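Local coordinates for protein bifunctional endomannanase/endoglucanase (Caldanaerobius polysaccharolyticus, PDB 3W0K) that probably hydrolyses internal beta-1,4 linkages of mannan and cellulose-type polysaccharides, as a bifunctional endomannanase/endoglucanase of glycoside hydrolase family 5, at residues A[10-14]-A[42-48]; A[30-34]-A[312-317]; A[122-127]-A[165-170]; A[244-248]-A[283-287]. All coordinates share one frame. Residue numbers count along the deposited sequence, not the author numbering.

Interaction 1. Residues A[10-14]-A[42-48]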
# COMPACT_ATOMS: atom_id res chain seq x y z
N TRP A 10 1.08 3.81 11.81
CA TRP A 10 0.97 4.81 12.87
C TRP A 10 -0.41 5.45 13.03
O TRP A 10 -0.79 5.83 14.14
CB TRP A 10 2.03 5.89 12.69
CG TRP A 10 3.43 5.36 12.55
CD1 TRP A 10 3.94 4.23 13.12
CD2 TRP A 10 4.49 5.94 11.79
NE1 TRP A 10 5.26 4.08 12.76
CE2 TRP A 10 5.62 5.11 11.94
CE3 TRP A 10 4.59 7.09 10.99
CZ2 TRP A 10 6.84 5.39 11.33
CZ3 TRP A 10 5.81 7.37 10.38
CH2 TRP A 10 6.92 6.52 10.55
N MET A 11 -1.16 5.58 11.94
CA MET A 11 -2.49 6.18 11.96
C MET A 11 -3.40 5.33 11.07
O MET A 11 -4.31 5.82 10.41
CB MET A 11 -2.43 7.62 11.44
CG MET A 11 -3.67 8.46 11.71
SD MET A 11 -3.65 10.10 10.95
CE MET A 11 -2.26 10.78 11.73
N TYR A 12 -3.17 4.02 11.15
CA TYR A 12 -3.87 3.03 10.34
C TYR A 12 -5.34 2.74 10.63
O TYR A 12 -6.16 2.73 9.71
CB TYR A 12 -3.05 1.73 10.39
CG TYR A 12 -3.56 0.60 9.54
CD1 TYR A 12 -3.87 0.79 8.20
CD2 TYR A 12 -3.71 -0.68 10.08
CE1 TYR A 12 -4.32 -0.25 7.41
CE2 TYR A 12 -4.15 -1.73 9.30
CZ TYR A 12 -4.46 -1.52 7.97
OH TYR A 12 -4.91 -2.56 7.20
N VAL A 13 -5.67 2.47 11.89
CA VAL A 13 -7.06 2.18 12.26
C VAL A 13 -7.46 2.95 13.51
O VAL A 13 -6.80 2.88 14.54
CB VAL A 13 -7.27 0.66 12.51
CG1 VAL A 13 -8.68 0.39 13.02
CG2 VAL A 13 -7.03 -0.13 11.23
N TRP A 14 -8.55 3.71 13.39
CA TRP A 14 -9.05 4.50 14.50
C TRP A 14 -9.99 3.70 15.39
O TRP A 14 -10.68 2.79 14.94
CB TRP A 14 -9.78 5.75 13.97
CG TRP A 14 -10.49 6.54 15.05
CD1 TRP A 14 -9.95 7.51 15.85
CD2 TRP A 14 -11.87 6.41 15.44
NE1 TRP A 14 -10.91 7.98 16.72
CE2 TRP A 14 -12.09 7.33 16.49
CE3 TRP A 14 -12.93 5.60 15.01
CZ2 TRP A 14 -13.33 7.46 17.12
CZ3 TRP A 14 -14.17 5.74 15.64
CH2 TRP A 14 -14.35 6.66 16.68
N PRO A 42 -0.68 4.51 5.36
CA PRO A 42 -2.12 4.30 5.13
C PRO A 42 -2.88 4.78 6.37
O PRO A 42 -2.66 4.27 7.47
CB PRO A 42 -2.21 2.78 4.95
CG PRO A 42 -1.11 2.27 5.84
CD PRO A 42 0.02 3.23 5.56
N VAL A 43 -3.78 5.74 6.19
CA VAL A 43 -4.51 6.30 7.33
C VAL A 43 -6.03 6.13 7.31
O VAL A 43 -6.63 5.90 6.26
CB VAL A 43 -4.17 7.80 7.55
CG1 VAL A 43 -2.65 7.98 7.64
CG2 VAL A 43 -4.74 8.66 6.44
N ASP A 44 -6.63 6.25 8.49
CA ASP A 44 -8.07 6.13 8.71
C ASP A 44 -8.60 7.55 8.92
O ASP A 44 -8.23 8.22 9.89
CB ASP A 44 -8.29 5.28 9.98
CG ASP A 44 -9.75 4.94 10.24
OD1 ASP A 44 -10.66 5.69 9.81
OD2 ASP A 44 -9.98 3.92 10.92
N TYR A 45 -9.47 8.01 8.02
CA TYR A 45 -10.02 9.37 8.11
C TYR A 45 -10.80 9.65 9.39
O TYR A 45 -11.01 10.81 9.74
CB TYR A 45 -10.89 9.70 6.88
CG TYR A 45 -12.31 9.19 6.94
CD1 TYR A 45 -13.35 10.03 7.35
CD2 TYR A 45 -12.63 7.88 6.58
CE1 TYR A 45 -14.67 9.57 7.41
CE2 TYR A 45 -13.94 7.42 6.63
CZ TYR A 45 -14.95 8.27 7.05
OH TYR A 45 -16.26 7.83 7.11
N ARG A 46 -11.21 8.60 10.10
CA ARG A 46 -11.95 8.78 11.34
C ARG A 46 -11.10 9.38 12.46
O ARG A 46 -11.62 9.83 13.48
CB ARG A 46 -12.59 7.46 11.79
CG ARG A 46 -13.68 6.97 10.86
CD ARG A 46 -14.24 5.66 11.34
NE ARG A 46 -13.19 4.64 11.40
CZ ARG A 46 -13.33 3.46 11.99
NH1 ARG A 46 -14.47 3.13 12.58
NH2 ARG A 46 -12.32 2.60 11.99
N PHE A 47 -9.78 9.38 12.28
CA PHE A 47 -8.89 9.98 13.27
C PHE A 47 -9.14 11.49 13.36
O PHE A 47 -8.87 12.10 14.39
CB PHE A 47 -7.42 9.73 12.93
CG PHE A 47 -6.87 8.46 13.52
CD1 PHE A 47 -6.54 8.39 14.87
CD2 PHE A 47 -6.63 7.35 12.72
CE1 PHE A 47 -5.99 7.22 15.42
CE2 PHE A 47 -6.08 6.18 13.25
CZ PHE A 47 -5.76 6.12 14.60
N TRP A 48 -9.68 12.07 12.29
CA TRP A 48 -9.95 13.51 12.26
C TRP A 48 -11.38 13.85 11.85
O TRP A 48 -11.73 15.02 11.72
CB TRP A 48 -8.96 14.23 11.33
CG TRP A 48 -9.09 13.86 9.87
CD1 TRP A 48 -10.00 14.35 8.98
CD2 TRP A 48 -8.26 12.96 9.12
NE1 TRP A 48 -9.79 13.82 7.73
CE2 TRP A 48 -8.73 12.97 7.79
CE3 TRP A 48 -7.15 12.16 9.44
CZ2 TRP A 48 -8.13 12.20 6.78
CZ3 TRP A 48 -6.56 11.40 8.44
CH2 TRP A 48 -7.06 11.43 7.12
O HOH W 1 -0.53 4.65 9.24
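Three residues, W14, M11 and F47, carry most of the 587 Å² buried here. The F47 ring is sandwiched by two CH-pi contacts: M11 CG lies over one face, 3.7 Å from the ring centroid and 28° off its normal, and W14 CB over the other, 3.8 Å from the centroid and 14° off. The W14 indole also turns an edge to F47, its five-membered ring 5.1 Å from the F47 ring between centroids with planes at 82°, a T-shaped pair. D44 N donates to M11 O (3.0 Å), and W14 N to D44 OD2 (2.9 Å, 175° at the hydrogen). D44 OD1 accepts from R46 N at 3.0 Å, closing an Asx turn, while R46 NH2 meets D44 OD2 in a 2.9 Å salt bridge. A TRS molecule, probably from the crystallisation liquor, lies about 4 Å from the Y12 side chain, consistent with a pocket. The loop after strand 4-7 is thus pinned to the C-terminal end of strand 38-44, where TIM barrels carry their active sites.

Interaction 2. Residues A[30-34]-A[312-317]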
# COMPACT_ATOMS: atom_id res chain seq x y z
N PHE A 30 16.64 3.08 10.80
CA PHE A 30 17.04 1.80 10.23
C PHE A 30 16.88 1.84 8.71
O PHE A 30 17.77 1.42 7.98
CB PHE A 30 16.21 0.65 10.82
CG PHE A 30 16.61 -0.70 10.29
CD1 PHE A 30 17.49 -1.51 11.00
CD2 PHE A 30 16.11 -1.17 9.07
CE1 PHE A 30 17.86 -2.76 10.51
CE2 PHE A 30 16.48 -2.41 8.57
CZ PHE A 30 17.36 -3.21 9.29
N LEU A 31 15.74 2.34 8.24
CA LEU A 31 15.50 2.44 6.80
C LEU A 31 16.62 3.23 6.13
O LEU A 31 17.21 2.78 5.15
CB LEU A 31 14.15 3.11 6.51
CG LEU A 31 12.93 2.20 6.33
CD1 LEU A 31 12.62 1.45 7.62
CD2 LEU A 31 11.75 3.05 5.91
N ALA A 32 16.92 4.40 6.69
CA ALA A 32 17.96 5.27 6.16
C ALA A 32 19.33 4.61 6.17
O ALA A 32 20.07 4.68 5.19
CB ALA A 32 18.00 6.58 6.94
N GLU A 33 19.64 3.93 7.27
CA GLU A 33 20.93 3.26 7.41
C GLU A 33 21.11 2.04 6.52
O GLU A 33 22.24 1.60 6.28
CB GLU A 33 21.19 2.90 8.87
CG GLU A 33 21.38 4.13 9.76
CD GLU A 33 21.53 3.80 11.23
OE1 GLU A 33 21.56 2.60 11.59
OE2 GLU A 33 21.62 4.75 12.03
N THR A 34 20.01 1.49 6.01
CA THR A 34 20.08 0.32 5.14
C THR A 34 19.71 0.61 3.69
O THR A 34 19.49 -0.30 2.90
CB THR A 34 19.26 -0.86 5.69
OG1 THR A 34 17.90 -0.45 5.91
CG2 THR A 34 19.85 -1.38 7.00
N TYR A 312 20.71 -6.34 14.40
CA TYR A 312 21.34 -5.57 13.34
C TYR A 312 20.78 -4.16 13.35
O TYR A 312 19.58 -3.95 13.13
CB TYR A 312 21.11 -6.20 11.96
CG TYR A 312 21.83 -5.49 10.83
CD1 TYR A 312 23.22 -5.39 10.83
CD2 TYR A 312 21.12 -4.94 9.77
CE1 TYR A 312 23.90 -4.75 9.78
CE2 TYR A 312 21.79 -4.30 8.72
CZ TYR A 312 23.17 -4.21 8.73
OH TYR A 312 23.84 -3.59 7.70
N ARG A 313 21.65 -3.21 13.65
CA ARG A 313 21.30 -1.79 13.68
C ARG A 313 20.00 -1.43 14.41
O ARG A 313 19.14 -0.73 13.87
CB ARG A 313 21.33 -1.23 12.25
CG ARG A 313 22.74 -1.30 11.67
CD ARG A 313 22.86 -0.81 10.24
NE ARG A 313 24.26 -0.90 9.81
CZ ARG A 313 24.69 -0.71 8.57
NH1 ARG A 313 23.85 -0.42 7.59
NH2 ARG A 313 25.99 -0.83 8.31
N GLY A 314 19.88 -1.92 15.64
CA GLY A 314 18.73 -1.62 16.48
C GLY A 314 17.56 -2.59 16.52
O GLY A 314 16.68 -2.44 17.36
N PHE A 315 17.55 -3.59 15.64
CA PHE A 315 16.43 -4.53 15.60
C PHE A 315 16.85 -5.98 15.37
O PHE A 315 17.93 -6.24 14.84
CB PHE A 315 15.45 -4.12 14.49
CG PHE A 315 14.83 -2.76 14.70
CD1 PHE A 315 15.44 -1.61 14.17
CD2 PHE A 315 13.66 -2.62 15.44
CE1 PHE A 315 14.89 -0.35 14.39
CE2 PHE A 315 13.11 -1.36 15.66
CZ PHE A 315 13.72 -0.23 15.14
N LYS A 316 16.00 -6.91 15.79
CA LYS A 316 16.24 -8.34 15.60
C LYS A 316 15.59 -8.66 14.26
O LYS A 316 14.38 -8.90 14.18
CB LYS A 316 15.60 -9.14 16.73
N VAL A 317 16.40 -8.67 13.21
CA VAL A 317 15.90 -8.89 11.86
C VAL A 317 16.13 -10.25 11.22
O VAL A 317 17.02 -11.00 11.62
CB VAL A 317 16.50 -7.83 10.88
CG1 VAL A 317 16.27 -6.42 11.42
CG2 VAL A 317 17.99 -8.07 10.66
O HOH W 2 19.08 1.70 12.65
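F30 is the centre of this contact, with 105 Å² covered by segment 312-317. Its chi1 of -178° (t) continues a CA-to-CB bond that points toward the hairpin, and chi2 of 97° sets the ring so that its edge meets two backbone carbonyls: F30 CE1 lies 3.4 Å from Y312 O and F30 CD1 3.4 Å from R313 O. F315, an m rotamer (-62°), directs its ring edge at the F30 face in an offset edge-to-face pair, centroids 5.8 Å apart and planes at 87°. V317 CG1 approaches F30 CZ at 4.0 Å. R313 has chi2 and chi3 both t, and this extended chain reaches along the helix end until NH1 is 2.9 Å from E33 O, although the angle is too poor for a hydrogen bond. Water 2 donates to E33 OE1 (2.8 Å) and R313 O (2.7 Å). The p rotamer of T34 returns OG1 to F30 O at 2.8 Å and leaves CG2 3.9 Å from Y312 CE2. A type I' turn from Y312 to F315 links strands 310-312 and 315-317, and this hairpin packs against the C-terminal end of helix 25-33, with L322 of helix 319-327 touching both F30 and Y312.

Interaction 3. Residues A[122-127]-A[165-170]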
# COMPACT_ATOMS: atom_id res chain seq x y z
N TYR A 122 0.07 20.95 2.02
CA TYR A 122 1.43 20.64 1.61
C TYR A 122 1.89 21.24 0.29
O TYR A 122 2.92 20.84 -0.25
CB TYR A 122 1.63 19.12 1.63
CG TYR A 122 1.31 18.51 2.98
CD1 TYR A 122 2.02 18.90 4.12
CD2 TYR A 122 0.27 17.59 3.13
CE1 TYR A 122 1.69 18.39 5.37
CE2 TYR A 122 -0.06 17.08 4.38
CZ TYR A 122 0.65 17.49 5.50
OH TYR A 122 0.31 17.01 6.74
N LYS A 123 1.16 22.23 -0.21
CA LYS A 123 1.55 22.87 -1.47
C LYS A 123 2.95 23.45 -1.30
O LYS A 123 3.22 24.17 -0.33
CB LYS A 123 0.58 23.99 -1.86
CG LYS A 123 0.94 24.63 -3.19
CD LYS A 123 -0.03 25.72 -3.57
CE LYS A 123 0.40 26.37 -4.88
NZ LYS A 123 -0.53 27.46 -5.28
N GLY A 124 3.85 23.12 -2.22
CA GLY A 124 5.21 23.61 -2.12
C GLY A 124 6.19 22.51 -1.77
O GLY A 124 7.37 22.61 -2.08
N VAL A 125 5.70 21.47 -1.09
CA VAL A 125 6.56 20.34 -0.74
C VAL A 125 6.80 19.53 -2.01
O VAL A 125 5.85 19.11 -2.68
CB VAL A 125 5.93 19.45 0.36
CG1 VAL A 125 6.83 18.25 0.63
CG2 VAL A 125 5.75 20.25 1.64
N SER A 126 8.07 19.35 -2.35
CA SER A 126 8.46 18.62 -3.55
C SER A 126 7.95 17.19 -3.58
O SER A 126 7.87 16.53 -2.54
CB SER A 126 9.98 18.61 -3.69
OG SER A 126 10.38 17.82 -4.79
N SER A 127 7.62 16.71 -4.77
CA SER A 127 7.15 15.34 -4.94
C SER A 127 8.29 14.35 -4.67
O SER A 127 8.07 13.15 -4.57
CB SER A 127 6.56 15.13 -6.33
OG SER A 127 5.32 15.79 -6.42
N ILE A 165 -4.94 22.91 -7.26
CA ILE A 165 -4.30 23.52 -6.10
C ILE A 165 -2.78 23.41 -6.19
O ILE A 165 -2.06 24.40 -6.01
CB ILE A 165 -4.80 22.86 -4.79
CG1 ILE A 165 -6.29 23.16 -4.60
CG2 ILE A 165 -3.98 23.36 -3.59
CD1 ILE A 165 -6.96 22.29 -3.56
N ASP A 166 -2.29 22.20 -6.47
CA ASP A 166 -0.86 21.95 -6.59
C ASP A 166 -0.58 21.05 -7.79
O ASP A 166 -0.60 19.82 -7.68
CB ASP A 166 -0.31 21.32 -5.30
CG ASP A 166 1.20 21.15 -5.33
OD1 ASP A 166 1.85 21.52 -6.33
OD2 ASP A 166 1.75 20.63 -4.34
N PRO A 167 -0.25 21.65 -8.95
CA PRO A 167 0.04 20.93 -10.19
C PRO A 167 1.28 20.04 -10.10
O PRO A 167 1.46 19.14 -10.93
CB PRO A 167 0.27 22.05 -11.20
CG PRO A 167 -0.44 23.22 -10.62
CD PRO A 167 -0.16 23.11 -9.16
N ASP A 168 2.13 20.29 -9.11
CA ASP A 168 3.37 19.54 -8.94
C ASP A 168 3.28 18.33 -8.02
O ASP A 168 4.27 17.62 -7.84
CB ASP A 168 4.48 20.47 -8.43
CG ASP A 168 4.74 21.64 -9.37
OD1 ASP A 168 4.78 21.42 -10.60
OD2 ASP A 168 4.91 22.77 -8.88
N ARG A 169 2.11 18.09 -7.43
CA ARG A 169 1.93 16.96 -6.52
C ARG A 169 1.81 15.60 -7.20
O ARG A 169 0.88 15.37 -7.99
CB ARG A 169 0.70 17.19 -5.63
CG ARG A 169 0.39 16.01 -4.69
CD ARG A 169 1.50 15.76 -3.67
NE ARG A 169 1.77 16.95 -2.87
CZ ARG A 169 2.99 17.46 -2.67
NH1 ARG A 169 4.05 16.88 -3.21
NH2 ARG A 169 3.12 18.59 -2.00
N GLU A 170 2.73 14.70 -6.88
CA GLU A 170 2.73 13.36 -7.44
C GLU A 170 1.56 12.59 -6.83
O GLU A 170 1.35 12.62 -5.62
CB GLU A 170 4.05 12.65 -7.15
CG GLU A 170 4.15 11.24 -7.72
CD GLU A 170 5.52 10.63 -7.51
OE1 GLU A 170 5.63 9.65 -6.74
OE2 GLU A 170 6.49 11.14 -8.11
O HOH W 3 -3.11 27.00 -4.70
O HOH W 4 4.48 21.06 -4.31
O HOH W 5 8.75 11.19 -6.30
O HOH W 6 7.30 18.30 -7.14
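This is a predominantly polar loop-to-loop contact in the (beta/alpha)8 barrel, joining two successive alpha-to-beta connections: segment 122-127 leads from helix 105-121 to strand 130-133, and segment 165-170 leads from helix 148-165 to strand 170-174. Both therefore lie at the N-terminal end of the barrel strands. The evidence is a set of hydrogen bonds between two loops, each containing a beta turn, with 384 Å² buried. Residues Y122 to V125 form a type II turn, closed by V125 N to Y122 O at 3.0 Å; G124, at phi 110°, occupies a position where a CB would clash with the preceding carbonyl oxygen. Residues D166 to R169 form a type I turn, and D166 OD1 accepts from D168 N at 3.1 Å as an Asx turn. The CA-to-CB bond of R169 points away from the partner segment, but p values at chi2 (63°) and chi3 (57°) fold the guanidinium back, so that NH1 and NH2 each donate to V125 O at 2.9 Å; F132 adds a cation-pi partner. Water 4 accepts from G124 N (3.0 Å) and donates to V125 O (2.9 Å) and D166 OD2 (2.8 Å), while water 3 links K123 NZ (2.7 Å) to I165 O (3.1 Å). At the other end, S127 OG donates to D168 O at 2.5 Å and accepts from E170 N at 2.8 Å.

Interaction 4. Residues A[244-248]-A[283-287]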
# COMPACT_ATOMS: atom_id res chain seq x y z
N TRP A 244 0.12 -5.29 -16.05
CA TRP A 244 0.85 -4.19 -15.44
C TRP A 244 2.09 -3.86 -16.25
O TRP A 244 2.45 -2.70 -16.41
CB TRP A 244 1.21 -4.53 -13.99
CG TRP A 244 0.01 -4.61 -13.10
CD1 TRP A 244 -0.82 -5.68 -12.91
CD2 TRP A 244 -0.52 -3.56 -12.28
NE1 TRP A 244 -1.82 -5.37 -12.03
CE2 TRP A 244 -1.66 -4.07 -11.63
CE3 TRP A 244 -0.13 -2.23 -12.03
CZ2 TRP A 244 -2.43 -3.30 -10.74
CZ3 TRP A 244 -0.89 -1.47 -11.15
CH2 TRP A 244 -2.03 -2.00 -10.52
N ARG A 245 2.73 -4.90 -16.78
CA ARG A 245 3.93 -4.73 -17.61
C ARG A 245 3.58 -4.08 -18.95
O ARG A 245 4.35 -3.27 -19.47
CB ARG A 245 4.61 -6.07 -17.84
CG ARG A 245 5.46 -6.52 -16.67
CD ARG A 245 6.74 -5.68 -16.57
NE ARG A 245 7.77 -6.14 -17.50
CZ ARG A 245 8.93 -5.53 -17.70
NH1 ARG A 245 9.23 -4.42 -17.04
NH2 ARG A 245 9.83 -6.07 -18.52
N ASP A 246 2.41 -4.43 -19.49
CA ASP A 246 1.95 -3.87 -20.76
C ASP A 246 1.77 -2.37 -20.62
O ASP A 246 2.03 -1.61 -21.55
CB ASP A 246 0.64 -4.52 -21.20
CG ASP A 246 0.82 -5.97 -21.65
OD1 ASP A 246 1.96 -6.39 -21.92
OD2 ASP A 246 -0.20 -6.69 -21.73
N LEU A 247 1.32 -1.94 -19.44
CA LEU A 247 1.11 -0.53 -19.17
C LEU A 247 2.45 0.19 -19.00
O LEU A 247 2.63 1.30 -19.49
CB LEU A 247 0.25 -0.35 -17.91
CG LEU A 247 -1.16 0.20 -18.13
CD1 LEU A 247 -1.78 -0.38 -19.38
CD2 LEU A 247 -2.01 -0.08 -16.91
N GLN A 248 3.39 -0.47 -18.32
CA GLN A 248 4.71 0.10 -18.09
C GLN A 248 5.45 0.29 -19.42
O GLN A 248 6.21 1.24 -19.58
CB GLN A 248 5.53 -0.81 -17.17
CG GLN A 248 6.90 -0.26 -16.81
CD GLN A 248 7.78 -1.29 -16.12
OE1 GLN A 248 7.46 -2.48 -16.10
NE2 GLN A 248 8.89 -0.83 -15.56
N GLU A 283 13.87 -7.47 -12.23
CA GLU A 283 13.86 -7.58 -13.69
C GLU A 283 13.01 -6.48 -14.32
O GLU A 283 13.39 -5.88 -15.33
CB GLU A 283 13.32 -8.95 -14.10
CG GLU A 283 13.25 -9.16 -15.61
CD GLU A 283 12.62 -10.49 -16.00
OE1 GLU A 283 12.84 -11.49 -15.28
OE2 GLU A 283 11.92 -10.53 -17.03
N PHE A 284 11.85 -6.22 -13.71
CA PHE A 284 10.92 -5.20 -14.19
C PHE A 284 11.37 -3.79 -13.82
O PHE A 284 10.86 -2.81 -14.35
CB PHE A 284 9.52 -5.42 -13.59
CG PHE A 284 8.88 -6.74 -13.96
CD1 PHE A 284 9.36 -7.52 -15.01
CD2 PHE A 284 7.77 -7.18 -13.25
CE1 PHE A 284 8.74 -8.72 -15.35
CE2 PHE A 284 7.15 -8.38 -13.58
CZ PHE A 284 7.64 -9.15 -14.63
N GLU A 285 12.32 -3.71 -12.89
CA GLU A 285 12.85 -2.45 -12.38
C GLU A 285 11.75 -1.70 -11.62
O GLU A 285 11.55 -0.50 -11.79
CB GLU A 285 13.44 -1.58 -13.50
CG GLU A 285 14.70 -2.18 -14.12
CD GLU A 285 15.39 -1.25 -15.10
OE1 GLU A 285 15.07 -0.04 -15.13
OE2 GLU A 285 16.27 -1.72 -15.85
N TRP A 286 11.03 -2.45 -10.79
CA TRP A 286 9.95 -1.90 -9.99
C TRP A 286 10.37 -1.70 -8.54
O TRP A 286 11.06 -2.54 -7.96
CB TRP A 286 8.75 -2.86 -9.95
CG TRP A 286 7.97 -2.99 -11.21
CD1 TRP A 286 8.14 -2.30 -12.38
CD2 TRP A 286 6.86 -3.87 -11.42
NE1 TRP A 286 7.20 -2.70 -13.30
CE2 TRP A 286 6.40 -3.66 -12.74
CE3 TRP A 286 6.20 -4.81 -10.62
CZ2 TRP A 286 5.32 -4.37 -13.28
CZ3 TRP A 286 5.12 -5.51 -11.15
CH2 TRP A 286 4.69 -5.28 -12.47
N GLY A 287 9.90 -0.60 -7.96
CA GLY A 287 10.17 -0.33 -6.56
C GLY A 287 9.12 -1.12 -5.79
O GLY A 287 8.09 -1.51 -6.36
O HOH W 7 12.43 -4.20 -17.46
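The Q248 amide supplies both direct hydrogen bonds between the segments. Its OE1 accepts from W286 NE1 at 2.8 Å with 151° at the hydrogen, and its NE2 donates to F284 O at 3.0 Å and a nearly linear 173°. R245 NH1, one turn earlier on the same helix, also donates to Q248 OE1 (2.8 Å), so that this oxygen takes two donors. Water 7 extends the network, accepting from R245 NH1 (3.2 Å) and donating to E283 O (2.9 Å). Further out, three successive m torsions curl R245 over F284: CD sits 3.5 Å from the ring centroid, 13° off the normal, a CH-pi contact, and NE is 3.3 Å from F284 CD1. R245 CD also lies 3.8 Å from W286 CZ2, and W244 CB packs on W286 CH2 at 3.9 Å. Helix 267-284 ends in a Schellman motif with E285, phi 65°, as C-prime residue, and the chain then turns toward barrel strand 287-290. Because Q248 NE2 bonds to a carbonyl in the last helical turn and OE1 to the indole, one amide ties helix 234-249 to both the end of helix 267-284 and the linker beyond it, satisfying polar groups within a buried contact.

Interactions 1, 3 and 4 lie within the TIM barrel, whereas interaction 2 joins its helix 25-33 to a C-terminal hairpin outside the barrel sheet. Interaction 1 is partly buried at the C-terminal ends of the strands, its centre about 14 Å from the chain centre, and mixes aromatic packing with a salt-bridged aspartate. Interactions 2 and 3 are each centred about 21 Å from the chain centre: the former is mainly aromatic and has no direct hydrogen bond between its segments, the latter mainly polar and watered. Interaction 4, centred about 17 Å from it, is the buried contact, with side-chain amide bonding. Interactions 1 and 2 use consecutive elements and alternate along the chain. Interactions 3 and 4 each join successive alpha/beta units.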